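Long-range contact in putative dihydrodipicolinate synthase family protein (Coccidioides immitis, PDB 3QFE), which is a putative member of the dihydrodipicolinate synthase family with a TIM-barrel fold, its exact function not established: residues T162-L176 and L187-G201. Numbering follows the deposited sequence.
Sequences TTIARKNPNVVGVKL and LAATLPPAAFSVFGG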
loop_
_atom_site.group_PDB
_atom_site.type_symbol
_atom_site.label_atom_id
_atom_site.label_comp_id
_atom_site.label_asym_id
_atom_site.label_seq_id
_atom_site.Cartn_x
_atom_site.Cartn_y
_atom_site.Cartn_z
ATOM N N THR A 162 16.291 13.256 -1.136
ATOM C CA THR A 162 17.630 13.068 -0.576
ATOM C C THR A 162 17.921 14.099 0.498
ATOM O O THR A 162 18.415 13.752 1.571
ATOM C CB THR A 162 18.724 13.113 -1.669
ATOM O OG1 THR A 162 18.700 11.883 -2.406
ATOM C CG2 THR A 162 20.136 13.316 -1.059
ATOM N N THR A 163 17.606 15.359 0.203
ATOM C CA THR A 163 17.723 16.423 1.184
ATOM C C THR A 163 16.956 16.047 2.459
ATOM O O THR A 163 17.546 16.016 3.545
ATOM C CB THR A 163 17.259 17.795 0.619
ATOM O OG1 THR A 163 18.057 18.138 -0.522
ATOM C CG2 THR A 163 17.436 18.887 1.658
ATOM N N ILE A 164 15.669 15.719 2.320
ATOM C CA ILE A 164 14.839 15.371 3.473
ATOM C C ILE A 164 15.405 14.199 4.262
ATOM O O ILE A 164 15.411 14.228 5.488
ATOM C CB ILE A 164 13.398 15.028 3.067
ATOM C CG1 ILE A 164 12.660 16.290 2.609
ATOM C CG2 ILE A 164 12.677 14.356 4.239
ATOM C CD1 ILE A 164 11.439 16.008 1.711
ATOM N N ALA A 165 15.865 13.173 3.554
ATOM C CA ALA A 165 16.369 11.955 4.192
ATOM C C ALA A 165 17.707 12.147 4.926
ATOM O O ALA A 165 17.922 11.571 5.989
ATOM C CB ALA A 165 16.471 10.814 3.165
ATOM N N ARG A 166 18.594 12.962 4.363
ATOM C CA ARG A 166 19.914 13.179 4.958
ATOM C C ARG A 166 19.824 14.009 6.239
ATOM O O ARG A 166 20.613 13.817 7.161
ATOM C CB ARG A 166 20.883 13.821 3.948
ATOM N N LYS A 167 18.852 14.914 6.293
ATOM C CA LYS A 167 18.622 15.761 7.471
ATOM C C LYS A 167 17.800 15.054 8.568
ATOM O O LYS A 167 17.709 15.547 9.692
ATOM C CB LYS A 167 17.930 17.070 7.039
ATOM C CG LYS A 167 17.430 17.996 8.173
ATOM C CD LYS A 167 18.570 18.744 8.883
ATOM C CE LYS A 167 18.038 19.649 9.996
ATOM N NZ LYS A 167 17.258 20.807 9.455
ATOM N N ASN A 168 17.212 13.903 8.239
ATOM C CA ASN A 168 16.225 13.266 9.108
ATOM C C ASN A 168 16.377 11.748 9.215
ATOM O O ASN A 168 15.726 11.023 8.472
ATOM C CB ASN A 168 14.814 13.569 8.603
ATOM C CG ASN A 168 14.492 15.034 8.597
ATOM O OD1 ASN A 168 14.568 15.701 9.629
ATOM N ND2 ASN A 168 14.096 15.551 7.431
ATOM N N PRO A 169 17.199 11.262 10.168
ATOM C CA PRO A 169 17.460 9.809 10.293
ATOM C C PRO A 169 16.211 8.993 10.656
ATOM O O PRO A 169 16.203 7.777 10.517
ATOM C CB PRO A 169 18.496 9.725 11.423
ATOM C CG PRO A 169 19.013 11.145 11.628
ATOM C CD PRO A 169 17.876 12.044 11.222
ATOM N N ASN A 170 15.159 9.667 11.116
ATOM C CA ASN A 170 13.885 9.001 11.352
ATOM C C ASN A 170 13.067 8.819 10.060
ATOM O O ASN A 170 11.984 8.224 10.075
ATOM C CB ASN A 170 13.096 9.759 12.426
ATOM C CG ASN A 170 11.916 8.978 12.956
ATOM O OD1 ASN A 170 11.997 7.764 13.162
ATOM N ND2 ASN A 170 10.810 9.673 13.190
ATOM N N VAL A 171 13.568 9.358 8.948
ATOM C CA VAL A 171 12.954 9.101 7.645
ATOM C C VAL A 171 13.628 7.869 7.101
ATOM O O VAL A 171 14.857 7.838 6.957
ATOM C CB VAL A 171 13.090 10.286 6.663
ATOM C CG1 VAL A 171 12.858 9.843 5.219
ATOM C CG2 VAL A 171 12.139 11.440 7.074
ATOM N N VAL A 172 12.825 6.851 6.811
ATOM C CA VAL A 172 13.363 5.544 6.450
ATOM C C VAL A 172 12.941 4.995 5.069
ATOM O O VAL A 172 13.195 3.830 4.769
ATOM C CB VAL A 172 13.021 4.487 7.539
ATOM C CG1 VAL A 172 13.726 4.831 8.856
ATOM C CG2 VAL A 172 11.512 4.365 7.730
ATOM N N GLY A 173 12.304 5.814 4.245
ATOM C CA GLY A 173 11.955 5.390 2.906
ATOM C C GLY A 173 11.055 6.365 2.181
ATOM O O GLY A 173 10.757 7.433 2.704
ATOM N N VAL A 174 10.628 5.985 0.977
ATOM C CA VAL A 174 9.739 6.780 0.131
ATOM C C VAL A 174 8.901 5.762 -0.657
ATOM O O VAL A 174 9.430 4.737 -1.048
ATOM C CB VAL A 174 10.541 7.756 -0.832
ATOM C CG1 VAL A 174 11.528 7.005 -1.751
ATOM C CG2 VAL A 174 9.602 8.587 -1.691
ATOM N N LYS A 175 7.596 5.998 -0.810
ATOM C CA LYS A 175 6.801 5.320 -1.814
ATOM C C LYS A 175 6.680 6.257 -3.000
ATOM O O LYS A 175 6.127 7.344 -2.877
ATOM C CB LYS A 175 5.406 4.957 -1.299
ATOM C CG LYS A 175 4.428 4.413 -2.395
ATOM C CD LYS A 175 3.109 3.902 -1.811
ATOM C CE LYS A 175 1.952 3.713 -2.852
ATOM N NZ LYS A 175 0.648 3.136 -2.213
ATOM N N LEU A 176 7.203 5.832 -4.145
ATOM C CA LEU A 176 7.013 6.558 -5.409
ATOM C C LEU A 176 5.836 5.932 -6.165
ATOM O O LEU A 176 5.806 4.725 -6.373
ATOM C CB LEU A 176 8.279 6.496 -6.250
ATOM C CG LEU A 176 9.593 6.912 -5.589
ATOM C CD1 LEU A 176 10.763 6.302 -6.328
ATOM C CD2 LEU A 176 9.713 8.421 -5.579
ATOM N N LEU A 187 18.235 7.554 -6.398
ATOM C CA LEU A 187 18.040 7.386 -4.957
ATOM C C LEU A 187 19.001 6.370 -4.343
ATOM O O LEU A 187 19.661 6.672 -3.342
ATOM C CB LEU A 187 16.590 7.023 -4.653
ATOM C CG LEU A 187 15.620 8.160 -4.963
ATOM C CD1 LEU A 187 14.206 7.645 -5.108
ATOM C CD2 LEU A 187 15.711 9.255 -3.910
ATOM N N ALA A 188 19.090 5.183 -4.952
ATOM C CA ALA A 188 20.115 4.178 -4.590
ATOM C C ALA A 188 21.544 4.754 -4.483
ATOM O O ALA A 188 22.300 4.411 -3.564
ATOM C CB ALA A 188 20.099 3.020 -5.578
ATOM N N ALA A 189 21.905 5.636 -5.411
ATOM C CA ALA A 189 23.277 6.143 -5.487
ATOM C C ALA A 189 23.625 7.103 -4.345
ATOM O O ALA A 189 24.808 7.354 -4.064
ATOM C CB ALA A 189 23.518 6.811 -6.833
ATOM N N THR A 190 22.592 7.633 -3.695
ATOM C CA THR A 190 22.770 8.661 -2.684
ATOM C C THR A 190 22.363 8.152 -1.301
ATOM O O THR A 190 22.859 8.639 -0.281
ATOM C CB THR A 190 21.955 9.932 -3.036
ATOM O OG1 THR A 190 21.718 9.977 -4.451
ATOM C CG2 THR A 190 22.703 11.198 -2.595
ATOM N N LEU A 191 21.461 7.174 -1.272
ATOM C CA LEU A 191 20.927 6.667 -0.010
ATOM C C LEU A 191 21.154 5.160 0.132
ATOM O O LEU A 191 20.634 4.374 -0.668
ATOM C CB LEU A 191 19.444 7.029 0.128
ATOM C CG LEU A 191 19.135 8.530 0.152
ATOM C CD1 LEU A 191 17.668 8.785 -0.074
ATOM C CD2 LEU A 191 19.630 9.205 1.450
ATOM N N PRO A 192 21.959 4.753 1.135
ATOM C CA PRO A 192 22.248 3.323 1.307
ATOM C C PRO A 192 20.995 2.554 1.740
ATOM O O PRO A 192 20.191 3.093 2.493
ATOM C CB PRO A 192 23.323 3.303 2.406
ATOM C CG PRO A 192 23.203 4.613 3.102
ATOM C CD PRO A 192 22.706 5.598 2.088
ATOM N N PRO A 193 20.832 1.305 1.259
ATOM C CA PRO A 193 19.622 0.515 1.511
ATOM C C PRO A 193 19.391 0.233 2.992
ATOM O O PRO A 193 18.245 0.080 3.416
ATOM C CB PRO A 193 19.889 -0.805 0.772
ATOM C CG PRO A 193 21.051 -0.541 -0.137
ATOM C CD PRO A 193 21.846 0.546 0.498
ATOM N N ALA A 194 20.469 0.172 3.770
ATOM C CA ALA A 194 20.374 -0.185 5.190
ATOM C C ALA A 194 19.722 0.900 6.034
ATOM O O ALA A 194 19.284 0.638 7.168
ATOM C CB ALA A 194 21.752 -0.559 5.755
ATOM N N ALA A 195 19.647 2.111 5.482
ATOM C CA ALA A 195 19.022 3.233 6.167
ATOM C C ALA A 195 17.741 3.746 5.489
ATOM O O ALA A 195 17.115 4.681 5.985
ATOM C CB ALA A 195 20.023 4.380 6.311
ATOM N N PHE A 196 17.360 3.158 4.358
ATOM C CA PHE A 196 16.339 3.775 3.518
ATOM C C PHE A 196 15.842 2.805 2.445
ATOM O O PHE A 196 16.638 2.188 1.763
ATOM C CB PHE A 196 16.913 5.062 2.900
ATOM C CG PHE A 196 15.896 5.945 2.225
ATOM C CD1 PHE A 196 15.280 6.972 2.922
ATOM C CD2 PHE A 196 15.599 5.784 0.872
ATOM C CE1 PHE A 196 14.358 7.820 2.291
ATOM C CE2 PHE A 196 14.680 6.621 0.229
ATOM C CZ PHE A 196 14.059 7.639 0.945
ATOM N N SER A 197 14.521 2.682 2.316
ATOM C CA SER A 197 13.885 1.722 1.406
ATOM C C SER A 197 13.070 2.472 0.357
ATOM O O SER A 197 12.174 3.246 0.701
ATOM C CB SER A 197 12.931 0.780 2.177
ATOM O OG SER A 197 13.625 -0.074 3.055
ATOM N N VAL A 198 13.360 2.240 -0.913
ATOM C CA VAL A 198 12.555 2.811 -1.980
ATOM C C VAL A 198 11.457 1.825 -2.399
ATOM O O VAL A 198 11.727 0.646 -2.652
ATOM C CB VAL A 198 13.411 3.168 -3.211
ATOM C CG1 VAL A 198 12.559 3.912 -4.237
ATOM C CG2 VAL A 198 14.637 4.019 -2.818
ATOM N N PHE A 199 10.226 2.294 -2.497
ATOM C CA PHE A 199 9.155 1.426 -2.958
ATOM C C PHE A 199 8.558 2.009 -4.208
ATOM O O PHE A 199 8.291 3.202 -4.266
ATOM C CB PHE A 199 8.051 1.286 -1.914
ATOM C CG PHE A 199 8.473 0.582 -0.662
ATOM C CD1 PHE A 199 8.470 -0.812 -0.588
ATOM C CD2 PHE A 199 8.839 1.305 0.460
ATOM C CE1 PHE A 199 8.862 -1.481 0.604
ATOM C CE2 PHE A 199 9.216 0.653 1.644
ATOM C CZ PHE A 199 9.227 -0.743 1.712
ATOM N N GLY A 200 8.365 1.168 -5.213
ATOM C CA GLY A 200 7.579 1.536 -6.383
ATOM C C GLY A 200 6.144 1.263 -6.005
ATOM O O GLY A 200 5.897 0.500 -5.089
ATOM N N GLY A 201 5.202 1.897 -6.691
ATOM C CA GLY A 201 3.782 1.693 -6.422
ATOM C C GLY A 201 3.142 0.837 -7.493
ATOM O O GLY A 201 1.972 0.509 -7.412
HETATM O O HOH W 1 17.153 6.228 8.179
#
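V174 O accepts the backbone N-H of F199 (N to O 2.9 Å), tying together parallel strands 171-176 and 197-200 of the TIM barrel, which helix 181-190 joins as a beta-alpha-beta crossover. The strand directions differ by only 12°, and their bonds straighten along the pair: S197 N reaches V172 O from above the carbonyl plane, whereas L176 N meets F199 O at 2.8 Å, nearly along the C=O axis. Packing is close around the F196 ring, between the strands and their helices. With CG anti to the backbone N (chi1 -169°), the ring swings over G173, whose CA lies 3.6 Å from the ring centroid in a CH-pi contact. L191 CD1 covers the opposite face, V171 CG1 meets the edge at 3.9 Å from CE1, and V174 CG1 comes in obliquely to CE2. Farther along this layer L176 and L187 reach tip to tip through their CD1 atoms, while V198 CG1 presses on L176 CD1 at 3.6 Å. The helix side is looser: exposed T190 merely lays CG2 across T162 CG2, its hydroxyl turned to R186 O. At the strands' N-terminal end one water lies within hydrogen-bonding distance of P169 O and A195 O, the latter 2.7 Å from the water oxygen.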